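Local atomic coordinates of Lmo0131 protein (Listeria monocytogenes, PDB entry 4Q6J), a protein that is of unknown function but adopts the TIM-barrel fold of EAL domains and may be a phosphodiesterase specific for cyclic diguanylate. Residues D13-N18 with V61-T66; Q25-A30 with R87-I92; I36-L41 with N82-R87; H97-S102 with I124-R129; D155-G158 with S163-Y166. One frame throughout, in Å; residues are numbered along the deposited sequence. Where two conformers were deposited one is given.

Contacts 2, 3 and 4 belong to one curved sheet. Contacts 2 and 3, their centres 6 Å apart, share Arg87, and Ser89 O meets Phe38 N at 2.8 Å. Contact 4, centred about 20 Å from contact 2, continues the sheet through Ile92 O and Glu125 N (2.9 Å). Contact 5 lies just past strand 151-154, the next in the sheet, and Arg129 NH1 of contact 4 reaches its Ser163 OG at 2.9 Å. Contact 1 stands aside, its centre 22 Å from that of the chain, but meets contact 4 where Thr66 packs on Tyr98. Glu39 OE2 and Glu125 OE1 of contacts 3 and 4 lie 3.6 Å apart inside the barrel, where EAL domains carry their acidic site.

Contact 1 of 5, residues D13-N18 with V61-T66; sequences DAIRRN and VLLNAT
Leu63 reaches across to Ile15 and Arg16 with a different methyl for each close approach. Its CD1 lies 3.7 Å from CG2 of Ile15, and the two side chains meet at a slant. The other methyl, CD2, comes to 3.5 Å from NH2 of Arg16. CD1 also stands above the middle of the Arg16 guanidinium, 4.3 Å from its plane, which leaves the flat cationic group resting on an aliphatic branch. Arg16 gets there because its chain bends at CB-CG (chi2 -146°) and then runs on toward the leucine, crossing it at roughly a right angle.

Ile15 serves two partners with one methyl. With CG1 beside the backbone N (chi1 -76°), CG2 is left anti to that N and faces the other segment, where it also touches CB of Ala65 at 3.7 Å. The contact thus joins the C-terminal ends of two helices, 8-16 and 53-62, both closed by Schellman motifs, in an outlying part of the EAL-domain TIM barrel. In the second of these Asn64 takes the positive-phi position, its N bonded to Val61 O at 2.7 Å, and Ala65 N turns back to Ile60 O. Directly after this reversal Ala65 becomes the N-cap position of helix 66-83, with its methyl directed at Ile15.

Tyr20 and Leu44 from the adjoining strands pack around Ile15, while Trp12 lies against Leu63. Two other subunits come close: Arg16 packs on Leu184 of the third, and Val61 on Glu134 of the second.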
# COMPACT_ATOMS: atom_id res chain seq x y z
N ASP B 13 24.40 -8.16 14.03
CA ASP B 13 25.70 -8.81 13.91
C ASP B 13 25.58 -10.16 13.20
O ASP B 13 26.50 -10.57 12.50
CB ASP B 13 26.38 -8.96 15.26
CG ASP B 13 27.90 -9.02 15.13
OD1 ASP B 13 28.41 -8.76 14.01
OD2 ASP B 13 28.57 -9.31 16.14
N ALA B 14 24.45 -10.85 13.37
CA ALA B 14 24.26 -12.11 12.66
C ALA B 14 24.12 -11.87 11.15
O ALA B 14 24.67 -12.57 10.33
CB ALA B 14 23.07 -12.83 13.21
N ILE B 15 23.37 -10.85 10.78
CA ILE B 15 23.26 -10.46 9.39
C ILE B 15 24.62 -10.08 8.75
O ILE B 15 24.88 -10.34 7.58
CB ILE B 15 22.30 -9.28 9.30
CG1 ILE B 15 20.88 -9.76 9.46
CG2 ILE B 15 22.44 -8.59 8.01
CD1 ILE B 15 19.96 -8.66 9.72
N ARG B 16 25.50 -9.46 9.54
CA ARG B 16 26.85 -9.12 9.07
C ARG B 16 27.76 -10.34 8.93
O ARG B 16 28.59 -10.40 8.02
CB ARG B 16 27.50 -8.09 9.99
CG ARG B 16 26.84 -6.73 9.89
CD ARG B 16 27.83 -5.60 10.05
NE ARG B 16 27.17 -4.30 10.07
CZ ARG B 16 26.63 -3.77 11.15
NH1 ARG B 16 26.66 -4.43 12.30
NH2 ARG B 16 26.05 -2.58 11.09
N ARG B 17 27.60 -11.31 9.82
CA ARG B 17 28.27 -12.60 9.68
C ARG B 17 27.71 -13.43 8.51
O ARG B 17 28.21 -14.51 8.24
CB ARG B 17 28.16 -13.42 10.97
CG ARG B 17 28.70 -12.74 12.22
CD ARG B 17 28.14 -13.41 13.49
NE ARG B 17 28.24 -12.60 14.71
CZ ARG B 17 27.26 -12.47 15.61
NH1 ARG B 17 26.10 -13.08 15.43
NH2 ARG B 17 27.45 -11.72 16.70
N ASN B 18 26.69 -12.92 7.81
CA ASN B 18 25.96 -13.69 6.79
C ASN B 18 25.56 -15.04 7.35
O ASN B 18 25.73 -16.10 6.73
CB ASN B 18 26.77 -13.86 5.51
CG ASN B 18 26.40 -12.84 4.45
OD1 ASN B 18 25.22 -12.54 4.25
ND2 ASN B 18 27.41 -12.28 3.79
N VAL B 61 16.93 -4.97 5.09
CA VAL B 61 16.73 -3.78 4.28
C VAL B 61 17.58 -2.62 4.80
O VAL B 61 18.39 -2.05 4.07
CB VAL B 61 15.25 -3.40 4.30
CG1 VAL B 61 15.05 -1.97 3.88
CG2 VAL B 61 14.44 -4.38 3.44
N LEU B 62 17.43 -2.28 6.07
CA LEU B 62 18.22 -1.21 6.69
C LEU B 62 19.75 -1.45 6.67
O LEU B 62 20.55 -0.51 6.73
CB LEU B 62 17.74 -0.98 8.12
CG LEU B 62 16.26 -0.60 8.11
CD1 LEU B 62 15.52 -1.11 9.33
CD2 LEU B 62 16.08 0.92 7.90
N LEU B 63 20.14 -2.71 6.59
CA LEU B 63 21.54 -3.04 6.48
C LEU B 63 21.90 -3.32 5.01
O LEU B 63 23.01 -3.73 4.71
CB LEU B 63 21.90 -4.24 7.38
CG LEU B 63 22.26 -4.02 8.85
CD1 LEU B 63 22.90 -5.27 9.46
CD2 LEU B 63 23.20 -2.83 9.01
N ASN B 64 20.95 -3.03 4.12
CA ASN B 64 21.04 -3.34 2.68
C ASN B 64 21.68 -4.72 2.38
O ASN B 64 22.56 -4.84 1.53
CB ASN B 64 21.69 -2.19 1.87
CG ASN B 64 20.77 -0.95 1.76
OD1 ASN B 64 20.03 -0.77 0.77
ND2 ASN B 64 20.84 -0.07 2.75
N ALA B 65 21.21 -5.73 3.11
CA ALA B 65 21.74 -7.10 3.03
C ALA B 65 20.90 -8.08 2.19
O ALA B 65 21.19 -9.28 2.12
CB ALA B 65 21.95 -7.67 4.45
N THR B 66 19.89 -7.54 1.52
CA THR B 66 18.96 -8.36 0.76
C THR B 66 19.69 -9.17 -0.31
O THR B 66 19.30 -10.27 -0.60
CB THR B 66 17.80 -7.56 0.09
OG1 THR B 66 18.30 -6.44 -0.62
CG2 THR B 66 16.78 -7.09 1.11

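Contact 2 of 5, residues Q25-A30 with R87-I92; sequences QPKVDA and RFSISI. With EDO (1,2-ethanediol), chain N; EDO (1,2-ethanediol), chain L.
Lys27 leaves its strand with CG beside the backbone N (chi1 -73°) and then kinks at chi3 (-61°), a bend that swings the ammonium group toward Ser89 and Ser91. All three side chains project into the interior of the TIM barrel, where Lys27 on strand 20-29 looks across strand 35-45 to strand 89-95; the two outer strands of this trio are not paired with each other. NZ stops 4.4 Å from Ser89 OG and equally far from Ser91 OG, too far for direct bonding, and waters mediate between them. One water accepts from Lys27 NZ at 3.0 Å and from Ser91 OG at 2.8 Å, tying the cation to the second serine. Another lies between NZ and Ser89 OG, but its distances are so short that its exact position is doubtful. Glu123 OE1 makes only a long, weak ion pair with NZ. Backbone bonds from Lys27 to Ile36 and Gly37 of the intervening strand 35-45 fix where the side chain starts. A 1,2-ethanediol, probably from the crystallisation liquor, lies along the aliphatic chain and takes a bond from Lys27 NZ through its O1 at 2.9 Å.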
# COMPACT_ATOMS: atom_id res chain seq x y z
N GLN B 25 10.51 -27.17 3.93
CA GLN B 25 9.22 -27.73 4.31
C GLN B 25 8.71 -28.68 3.20
O GLN B 25 8.58 -28.27 2.05
CB GLN B 25 8.20 -26.64 4.64
CG GLN B 25 6.94 -27.26 5.25
CD GLN B 25 5.84 -26.28 5.64
OE1 GLN B 25 5.61 -25.28 4.96
NE2 GLN B 25 5.14 -26.57 6.74
N PRO B 26 8.46 -29.98 3.53
CA PRO B 26 8.06 -30.90 2.46
C PRO B 26 6.75 -30.49 1.77
O PRO B 26 5.83 -29.94 2.39
CB PRO B 26 7.85 -32.24 3.18
CG PRO B 26 8.47 -32.11 4.44
CD PRO B 26 8.48 -30.67 4.83
N LYS B 27 6.70 -30.76 0.47
CA LYS B 27 5.47 -30.72 -0.29
C LYS B 27 5.19 -32.16 -0.71
O LYS B 27 6.09 -32.86 -1.18
CB LYS B 27 5.61 -29.79 -1.50
CG LYS B 27 5.61 -28.34 -1.09
CD LYS B 27 5.93 -27.48 -2.26
CE LYS B 27 7.29 -27.82 -2.82
NZ LYS B 27 7.59 -26.93 -3.97
N VAL B 28 3.93 -32.57 -0.55
CA VAL B 28 3.52 -33.95 -0.72
C VAL B 28 2.53 -34.03 -1.88
O VAL B 28 1.66 -33.18 -2.01
CB VAL B 28 2.86 -34.45 0.59
CG1 VAL B 28 2.09 -35.67 0.38
CG2 VAL B 28 3.92 -34.65 1.69
N ASP B 29 2.64 -35.04 -2.71
CA ASP B 29 1.64 -35.29 -3.74
C ASP B 29 0.28 -35.64 -3.10
O ASP B 29 0.22 -36.47 -2.21
CB ASP B 29 2.13 -36.43 -4.65
CG ASP B 29 1.24 -36.63 -5.87
OD1 ASP B 29 0.26 -37.38 -5.76
OD2 ASP B 29 1.54 -36.05 -6.93
N ALA B 30 -0.81 -35.01 -3.53
CA ALA B 30 -2.13 -35.23 -2.91
C ALA B 30 -2.66 -36.67 -3.04
O ALA B 30 -3.39 -37.15 -2.16
CB ALA B 30 -3.16 -34.23 -3.46
N ARG B 87 16.07 -36.14 -7.37
CA ARG B 87 14.90 -36.86 -6.91
C ARG B 87 13.90 -35.94 -6.28
O ARG B 87 12.74 -36.31 -6.13
CB ARG B 87 15.29 -37.95 -5.92
CG ARG B 87 16.29 -38.92 -6.50
CD ARG B 87 16.79 -39.93 -5.47
NE ARG B 87 17.77 -39.36 -4.55
CZ ARG B 87 17.61 -39.30 -3.23
NH1 ARG B 87 16.51 -39.79 -2.66
NH2 ARG B 87 18.57 -38.76 -2.48
N PHE B 88 14.32 -34.74 -5.93
CA PHE B 88 13.44 -33.79 -5.24
C PHE B 88 13.62 -32.39 -5.81
O PHE B 88 14.73 -31.99 -6.10
CB PHE B 88 13.72 -33.79 -3.73
CG PHE B 88 13.47 -35.12 -3.08
CD1 PHE B 88 12.18 -35.50 -2.72
CD2 PHE B 88 14.50 -36.00 -2.81
CE1 PHE B 88 11.95 -36.72 -2.14
CE2 PHE B 88 14.26 -37.21 -2.21
CZ PHE B 88 12.97 -37.56 -1.88
N SER B 89 12.52 -31.64 -5.94
CA SER B 89 12.59 -30.20 -6.25
C SER B 89 12.76 -29.37 -4.99
O SER B 89 12.34 -29.77 -3.92
CB SER B 89 11.38 -29.72 -7.04
OG SER B 89 10.23 -29.68 -6.23
N ILE B 90 13.42 -28.23 -5.12
CA ILE B 90 13.53 -27.28 -4.02
C ILE B 90 13.21 -25.88 -4.54
O ILE B 90 13.76 -25.47 -5.55
CB ILE B 90 14.92 -27.30 -3.35
CG1 ILE B 90 15.21 -28.69 -2.76
CG2 ILE B 90 15.02 -26.20 -2.28
CD1 ILE B 90 16.49 -28.80 -2.00
N SER B 91 12.31 -25.18 -3.86
CA SER B 91 11.99 -23.79 -4.25
C SER B 91 12.79 -22.76 -3.45
O SER B 91 13.18 -23.02 -2.31
CB SER B 91 10.50 -23.49 -4.11
OG SER B 91 10.11 -23.58 -2.77
N ILE B 92 13.01 -21.59 -4.06
CA ILE B 92 13.55 -20.42 -3.37
C ILE B 92 12.62 -19.24 -3.56
O ILE B 92 12.06 -19.04 -4.64
CB ILE B 92 14.97 -20.02 -3.85
CG1 ILE B 92 14.96 -19.65 -5.32
CG2 ILE B 92 15.98 -21.12 -3.58
CD1 ILE B 92 16.35 -19.44 -5.87
C1 EDO N . 5.00 -27.69 -6.74
O1 EDO N . 5.65 -26.59 -6.08
C2 EDO N . 5.50 -29.02 -6.20
O2 EDO N . 5.06 -29.21 -4.86
C1 EDO L . 1.25 -24.52 9.04
O1 EDO L . 0.48 -25.64 8.59
C2 EDO L . 2.35 -24.17 8.06
O2 EDO L . 3.31 -25.22 7.97
O HOH W 1 7.33 -24.08 -3.09
O HOH W 2 9.79 -27.71 -4.91

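Contact 3 of 5, residues I36-L41 with N82-R87; sequences IGFEGL and NQLGGR
Phe38 and Leu84 meet through CE1 of the ring and the CD1 methyl, 4.3 Å apart, with the methyl approaching the ring obliquely. This is a light apolar touch between a strand and the end of a helix. A second link is made by solvent: a water gives a bond of 2.6 Å to Ile36 O and a weak one of 3.4 Å to Arg87 O, joining two carbonyl oxygens that cannot bond each other.

Both partners on the second segment are set by a tight turn. Leu84 is the first residue to leave the helical conformation, and a type I' turn runs from it to Arg87, closed by Arg87 N to Leu84 O at 3.0 Å. Gly85 and Gly86 occupy its two central, positive-phi positions, which glycine takes readily. On the strand side Ile36 and Gly37 both face Lys27 in a classic beta bulge. Beyond Phe38 come Glu39, Gly40 and Leu41, the local form of the Glu-Ala-Leu signature that names EAL domains; Glu39 OE1 is hydrogen-bonded to Gln232 NE2.

The ring of Phe38 also meets that of Phe88, their planes at about 50°. Ile245 of helix 242-248 lies against Phe38, while Met242 and Lys246 of the same helix pack on Leu84, and the C-terminal Val252 touches both. Here helix 66-83 turns back into strand 89-95, which lies parallel to strand 35-45 in the barrel wall.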
# COMPACT_ATOMS: atom_id res chain seq x y z
N ILE B 36 7.39 -34.89 -2.79
CA ILE B 36 7.86 -34.63 -4.16
C ILE B 36 8.95 -33.51 -4.25
O ILE B 36 9.65 -33.39 -5.26
CB ILE B 36 6.67 -34.42 -5.18
CG1 ILE B 36 5.71 -33.36 -4.71
CG2 ILE B 36 5.90 -35.74 -5.45
CD1 ILE B 36 6.22 -32.03 -4.96
N GLY B 37 9.07 -32.73 -3.17
CA GLY B 37 10.02 -31.63 -3.12
C GLY B 37 9.88 -30.83 -1.85
O GLY B 37 9.15 -31.21 -0.95
N PHE B 38 10.58 -29.71 -1.78
CA PHE B 38 10.61 -28.90 -0.56
C PHE B 38 10.47 -27.44 -0.89
O PHE B 38 10.90 -27.00 -1.96
CB PHE B 38 11.92 -29.10 0.21
CG PHE B 38 12.25 -30.56 0.48
CD1 PHE B 38 12.96 -31.31 -0.45
CD2 PHE B 38 11.82 -31.18 1.65
CE1 PHE B 38 13.24 -32.65 -0.20
CE2 PHE B 38 12.10 -32.52 1.89
CZ PHE B 38 12.80 -33.24 0.98
N GLU B 39 9.89 -26.69 0.03
CA GLU B 39 10.05 -25.23 0.00
C GLU B 39 11.25 -24.78 0.87
O GLU B 39 11.33 -25.10 2.07
CB GLU B 39 8.82 -24.50 0.49
CG GLU B 39 9.15 -23.01 0.53
CD GLU B 39 8.06 -22.16 1.07
OE1 GLU B 39 7.01 -22.70 1.44
OE2 GLU B 39 8.26 -20.93 1.11
N GLY B 40 12.17 -24.02 0.27
CA GLY B 40 13.30 -23.52 1.02
C GLY B 40 12.85 -22.28 1.75
O GLY B 40 12.22 -21.41 1.18
N LEU B 41 13.17 -22.21 3.03
CA LEU B 41 12.72 -21.11 3.85
C LEU B 41 13.91 -20.59 4.63
O LEU B 41 14.39 -21.30 5.48
CB LEU B 41 11.66 -21.61 4.81
CG LEU B 41 10.33 -21.88 4.13
CD1 LEU B 41 9.40 -22.76 4.98
CD2 LEU B 41 9.69 -20.55 3.79
N ASN B 82 21.50 -30.53 -6.04
CA ASN B 82 22.57 -31.36 -6.61
C ASN B 82 22.81 -32.60 -5.79
O ASN B 82 22.96 -33.67 -6.34
CB ASN B 82 23.89 -30.60 -6.76
CG ASN B 82 23.85 -29.58 -7.87
OD1 ASN B 82 22.98 -29.60 -8.75
ND2 ASN B 82 24.81 -28.68 -7.84
N GLN B 83 22.83 -32.44 -4.47
CA GLN B 83 23.01 -33.59 -3.59
C GLN B 83 21.92 -34.66 -3.72
O GLN B 83 22.22 -35.84 -3.62
CB GLN B 83 23.17 -33.15 -2.12
CG GLN B 83 23.67 -34.26 -1.22
CD GLN B 83 22.57 -34.99 -0.46
OE1 GLN B 83 22.83 -35.98 0.23
NE2 GLN B 83 21.35 -34.50 -0.57
N LEU B 84 20.68 -34.26 -3.94
CA LEU B 84 19.56 -35.20 -3.89
C LEU B 84 19.35 -35.90 -5.21
O LEU B 84 18.32 -36.51 -5.42
CB LEU B 84 18.26 -34.50 -3.45
CG LEU B 84 18.33 -34.04 -1.99
CD1 LEU B 84 17.25 -33.04 -1.66
CD2 LEU B 84 18.26 -35.22 -1.06
N GLY B 85 20.31 -35.81 -6.10
CA GLY B 85 20.30 -36.65 -7.27
C GLY B 85 19.14 -36.43 -8.21
O GLY B 85 18.85 -37.27 -9.05
N GLY B 86 18.46 -35.29 -8.07
CA GLY B 86 17.39 -34.92 -8.97
C GLY B 86 16.08 -35.52 -8.54
O GLY B 86 15.10 -35.43 -9.25
N ARG B 87 16.07 -36.14 -7.37
CA ARG B 87 14.90 -36.86 -6.91
C ARG B 87 13.90 -35.94 -6.28
O ARG B 87 12.74 -36.31 -6.13
CB ARG B 87 15.29 -37.95 -5.92
CG ARG B 87 16.29 -38.92 -6.50
CD ARG B 87 16.79 -39.93 -5.47
NE ARG B 87 17.77 -39.36 -4.55
CZ ARG B 87 17.61 -39.30 -3.23
NH1 ARG B 87 16.51 -39.79 -2.66
NH2 ARG B 87 18.57 -38.76 -2.48
O HOH W 3 9.91 -34.90 -7.37

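Contact 4 of 5, residues H97-S102 with I124-R129; sequences HYVASS and IEIIER. With ACY (acetic acid), chain S.
Val99 presents its CG2 methyl to two isoleucines of strand 122-127, lying 4.2 Å from CG1 of Ile126 and 4.4 Å from CG2 of Ile124. In this TIM barrel the two isoleucines, two residues apart, point out from the wall toward the surrounding helices, while Glu125 between them is directed the other way. Val99 belongs to the short helix 96-99 that directly follows strand 89-95, and with CG1 anti to its backbone N (chi1 175°) the remaining methyl is the one directed at the strand. These methyl contacts are not tight, and all three residues are buried. Ile94 of the preceding strand touches Val99 and Ile124, and Leu142 of helix 136-146 packs on Val99 and Ile126, so one layer is shared by two strands and two helices.

Polar groups join the segments farther along. A water accepts from His97 N at 3.0 Å and donates to Glu128 O at 3.1 Å, bridging the start of the short helix to the residue just past the strand, where Glu128 has a positive phi. Val99 O is taken by Asn141 ND2 of helix 136-146.

At the far end of the first segment Ser101 is the N-cap of helix 102-115. Its hydroxyl accepts from Tyr104 N. Thr103 of the second subunit also bonds an acetic acid molecule, probably from the crystallisation liquor, to whose OXT Ser101 OG donates at 2.6 Å.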
# COMPACT_ATOMS: atom_id res chain seq x y z
N HIS B 97 10.33 -7.65 -6.93
CA HIS B 97 11.39 -6.68 -7.27
C HIS B 97 12.62 -7.32 -7.92
O HIS B 97 13.15 -6.82 -8.91
CB HIS B 97 11.82 -5.88 -6.02
CG HIS B 97 13.15 -5.17 -6.16
ND1 HIS B 97 13.28 -3.96 -6.81
CD2 HIS B 97 14.39 -5.50 -5.73
CE1 HIS B 97 14.54 -3.58 -6.78
NE2 HIS B 97 15.24 -4.50 -6.14
N TYR B 98 13.09 -8.41 -7.32
CA TYR B 98 14.24 -9.16 -7.82
C TYR B 98 13.94 -9.90 -9.14
O TYR B 98 14.76 -9.94 -10.02
CB TYR B 98 14.69 -10.17 -6.77
CG TYR B 98 15.79 -9.68 -5.90
CD1 TYR B 98 17.11 -9.97 -6.21
CD2 TYR B 98 15.54 -8.94 -4.78
CE1 TYR B 98 18.13 -9.52 -5.43
CE2 TYR B 98 16.56 -8.48 -3.98
CZ TYR B 98 17.85 -8.77 -4.33
OH TYR B 98 18.89 -8.32 -3.57
N VAL B 99 12.74 -10.47 -9.25
CA VAL B 99 12.35 -11.12 -10.49
C VAL B 99 12.30 -10.12 -11.65
O VAL B 99 12.62 -10.46 -12.79
CB VAL B 99 11.01 -11.90 -10.33
CG1 VAL B 99 10.55 -12.47 -11.66
CG2 VAL B 99 11.16 -13.02 -9.29
N ALA B 100 11.94 -8.88 -11.34
CA ALA B 100 11.79 -7.86 -12.36
C ALA B 100 13.10 -7.13 -12.66
O ALA B 100 13.14 -6.26 -13.52
CB ALA B 100 10.73 -6.86 -11.96
N SER B 101 14.15 -7.49 -11.93
CA SER B 101 15.49 -6.96 -12.16
C SER B 101 16.27 -7.82 -13.16
O SER B 101 16.63 -8.95 -12.88
CB SER B 101 16.29 -6.88 -10.85
OG SER B 101 17.66 -6.61 -11.09
N SER B 102 16.53 -7.27 -14.33
CA SER B 102 17.27 -8.02 -15.32
C SER B 102 18.67 -8.25 -14.82
O SER B 102 19.24 -9.29 -15.06
CB SER B 102 17.30 -7.29 -16.65
OG SER B 102 15.99 -7.17 -17.12
N ILE B 124 11.49 -21.24 -8.76
CA ILE B 124 11.49 -19.86 -8.29
C ILE B 124 10.09 -19.55 -7.84
O ILE B 124 9.16 -19.60 -8.63
CB ILE B 124 11.87 -18.87 -9.40
CG1 ILE B 124 13.35 -19.02 -9.76
CG2 ILE B 124 11.56 -17.44 -8.99
CD1 ILE B 124 13.79 -18.15 -10.93
N GLU B 125 9.95 -19.25 -6.55
CA GLU B 125 8.67 -18.89 -5.97
C GLU B 125 8.61 -17.37 -5.77
O GLU B 125 9.37 -16.80 -5.00
CB GLU B 125 8.44 -19.61 -4.65
CG GLU B 125 7.26 -19.03 -3.92
CD GLU B 125 6.92 -19.75 -2.65
OE1 GLU B 125 7.40 -20.86 -2.42
OE2 GLU B 125 6.13 -19.21 -1.85
N ILE B 126 7.72 -16.72 -6.50
CA ILE B 126 7.64 -15.27 -6.52
C ILE B 126 6.89 -14.81 -5.27
O ILE B 126 5.77 -15.26 -5.02
CB ILE B 126 6.94 -14.74 -7.81
CG1 ILE B 126 7.61 -15.31 -9.06
CG2 ILE B 126 6.90 -13.21 -7.83
CD1 ILE B 126 6.81 -15.12 -10.30
N ILE B 127 7.53 -13.95 -4.49
CA ILE B 127 6.95 -13.45 -3.26
C ILE B 127 6.83 -11.91 -3.29
O ILE B 127 7.16 -11.29 -4.31
CB ILE B 127 7.70 -13.96 -1.98
CG1 ILE B 127 9.12 -13.40 -1.88
CG2 ILE B 127 7.69 -15.45 -1.93
CD1 ILE B 127 9.65 -13.44 -0.49
N GLU B 128 6.35 -11.30 -2.20
CA GLU B 128 6.28 -9.85 -2.08
C GLU B 128 5.69 -9.18 -3.32
O GLU B 128 6.22 -8.21 -3.84
CB GLU B 128 7.66 -9.28 -1.71
CG GLU B 128 8.08 -9.83 -0.35
CD GLU B 128 9.48 -9.44 0.10
OE1 GLU B 128 10.11 -8.59 -0.53
OE2 GLU B 128 9.97 -10.00 1.11
N ARG B 129 4.59 -9.72 -3.80
CA ARG B 129 4.07 -9.28 -5.06
C ARG B 129 3.29 -7.98 -4.88
O ARG B 129 2.60 -7.83 -3.89
CB ARG B 129 3.19 -10.39 -5.62
CG ARG B 129 3.87 -11.76 -5.64
CD ARG B 129 3.01 -12.86 -6.31
NE ARG B 129 1.85 -13.23 -5.51
CZ ARG B 129 0.66 -12.64 -5.61
NH1 ARG B 129 -0.35 -13.02 -4.84
NH2 ARG B 129 0.48 -11.68 -6.48
C ACY S . 18.74 -3.26 -11.83
O ACY S . 19.32 -2.98 -12.88
OXT ACY S . 17.84 -4.11 -11.79
CH3 ACY S . 19.10 -2.54 -10.57
O HOH W 4 9.10 -7.20 -4.19

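Contact 5 of 5, residues D155-G158 with S163-Y166. With EDO (1,2-ethanediol), chain Q.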
# COMPACT_ATOMS: atom_id res chain seq x y z
N ASP B 155 3.37 -17.12 -4.72
CA ASP B 155 2.78 -17.34 -3.40
C ASP B 155 1.48 -16.56 -3.20
O ASP B 155 1.09 -15.77 -4.06
CB ASP B 155 3.79 -16.95 -2.32
CG ASP B 155 3.80 -15.47 -2.05
OD1 ASP B 155 3.38 -14.70 -2.95
OD2 ASP B 155 4.22 -15.06 -0.93
N ASP B 156 0.84 -16.78 -2.05
CA ASP B 156 -0.22 -15.89 -1.54
C ASP B 156 -1.35 -15.69 -2.54
O ASP B 156 -1.89 -14.60 -2.62
CB ASP B 156 0.36 -14.49 -1.22
CG ASP B 156 1.04 -14.40 0.15
OD1 ASP B 156 1.33 -15.43 0.79
OD2 ASP B 156 1.28 -13.25 0.60
N PHE B 157 -1.72 -16.73 -3.29
CA PHE B 157 -2.62 -16.46 -4.38
C PHE B 157 -3.93 -15.90 -3.86
O PHE B 157 -4.66 -16.51 -3.12
CB PHE B 157 -2.90 -17.66 -5.30
CG PHE B 157 -3.74 -17.31 -6.50
CD1 PHE B 157 -5.11 -17.31 -6.40
CD2 PHE B 157 -3.16 -16.86 -7.66
CE1 PHE B 157 -5.89 -16.95 -7.47
CE2 PHE B 157 -3.95 -16.49 -8.73
CZ PHE B 157 -5.31 -16.54 -8.64
N GLY B 158 -4.19 -14.70 -4.32
CA GLY B 158 -5.43 -13.99 -4.20
C GLY B 158 -5.46 -13.11 -2.97
O GLY B 158 -6.20 -12.14 -2.96
N SER B 163 -3.23 -10.94 -7.99
CA SER B 163 -2.86 -12.32 -8.26
C SER B 163 -3.30 -12.74 -9.66
O SER B 163 -2.66 -13.53 -10.30
CB SER B 163 -3.46 -13.24 -7.20
OG SER B 163 -3.03 -12.85 -5.92
N LEU B 164 -4.45 -12.26 -10.07
CA LEU B 164 -4.95 -12.60 -11.40
C LEU B 164 -4.09 -12.08 -12.54
O LEU B 164 -3.99 -12.72 -13.56
CB LEU B 164 -6.41 -12.18 -11.57
CG LEU B 164 -7.36 -13.23 -11.00
CD1 LEU B 164 -8.79 -12.82 -11.28
CD2 LEU B 164 -7.10 -14.61 -11.54
N ALA B 165 -3.52 -10.89 -12.36
CA ALA B 165 -2.64 -10.29 -13.36
C ALA B 165 -1.30 -11.00 -13.43
O ALA B 165 -0.74 -11.19 -14.50
CB ALA B 165 -2.44 -8.86 -13.09
N TYR B 166 -0.77 -11.38 -12.27
CA TYR B 166 0.38 -12.25 -12.24
C TYR B 166 0.13 -13.52 -13.03
O TYR B 166 0.94 -13.95 -13.86
CB TYR B 166 0.72 -12.61 -10.80
CG TYR B 166 1.58 -11.58 -10.14
CD1 TYR B 166 1.02 -10.47 -9.54
CD2 TYR B 166 2.95 -11.70 -10.13
CE1 TYR B 166 1.83 -9.50 -8.93
CE2 TYR B 166 3.76 -10.75 -9.53
CZ TYR B 166 3.21 -9.65 -8.93
OH TYR B 166 4.04 -8.71 -8.33
C1 EDO Q . 6.46 -12.73 2.27
O1 EDO Q . 6.51 -14.11 1.87
C2 EDO Q . 5.04 -12.19 2.14
O2 EDO Q . 4.69 -12.13 0.77
O HOH W 5 -4.61 -10.64 -5.60
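Ser163, the first residue of helix 163-169, meets both Phe157 and Gly158. Its OG accepts the backbone N-H of Gly158 at 2.7 Å with a bent angle of 145°. CB sits over one face of the Phe157 ring, 3.8 Å from the centroid and 21° off the normal, in a CH-pi contact displaced toward CD2 and CE2. Phe157 offers that face because its CG is anti to the backbone N (chi1 -175°), which sends the ring along the helix start. The backbone N of Ser163 donates to a water at 2.8 Å, which in turn gives a long, weak bond to Gly158 O.

Leu164 comes next and approaches the same ring from another direction: its CD2 methyl lies near the ring plane, at the edge, 3.9 Å from CZ. Phe157 is thus touched over a face by one residue and at its rim by the following one. The packing extends across a subunit boundary, since Phe157 also lies on Leu164 of the fourth subunit and Leu164 on its Gly158.

Tyr166, one turn on, makes a cation-pi contact with Arg129. That arginine bonds Ser163 OG through NH1 and Asp155 O through NE, so the serine oxygen is held by a second donor beside Gly158 N.

Residues 155-158 read Asp-Asp-Phe-Gly, the DDFG sequence characteristic of EAL domains, placed in the loop that follows strand 151-154 of the TIM barrel and folded back on the next helix.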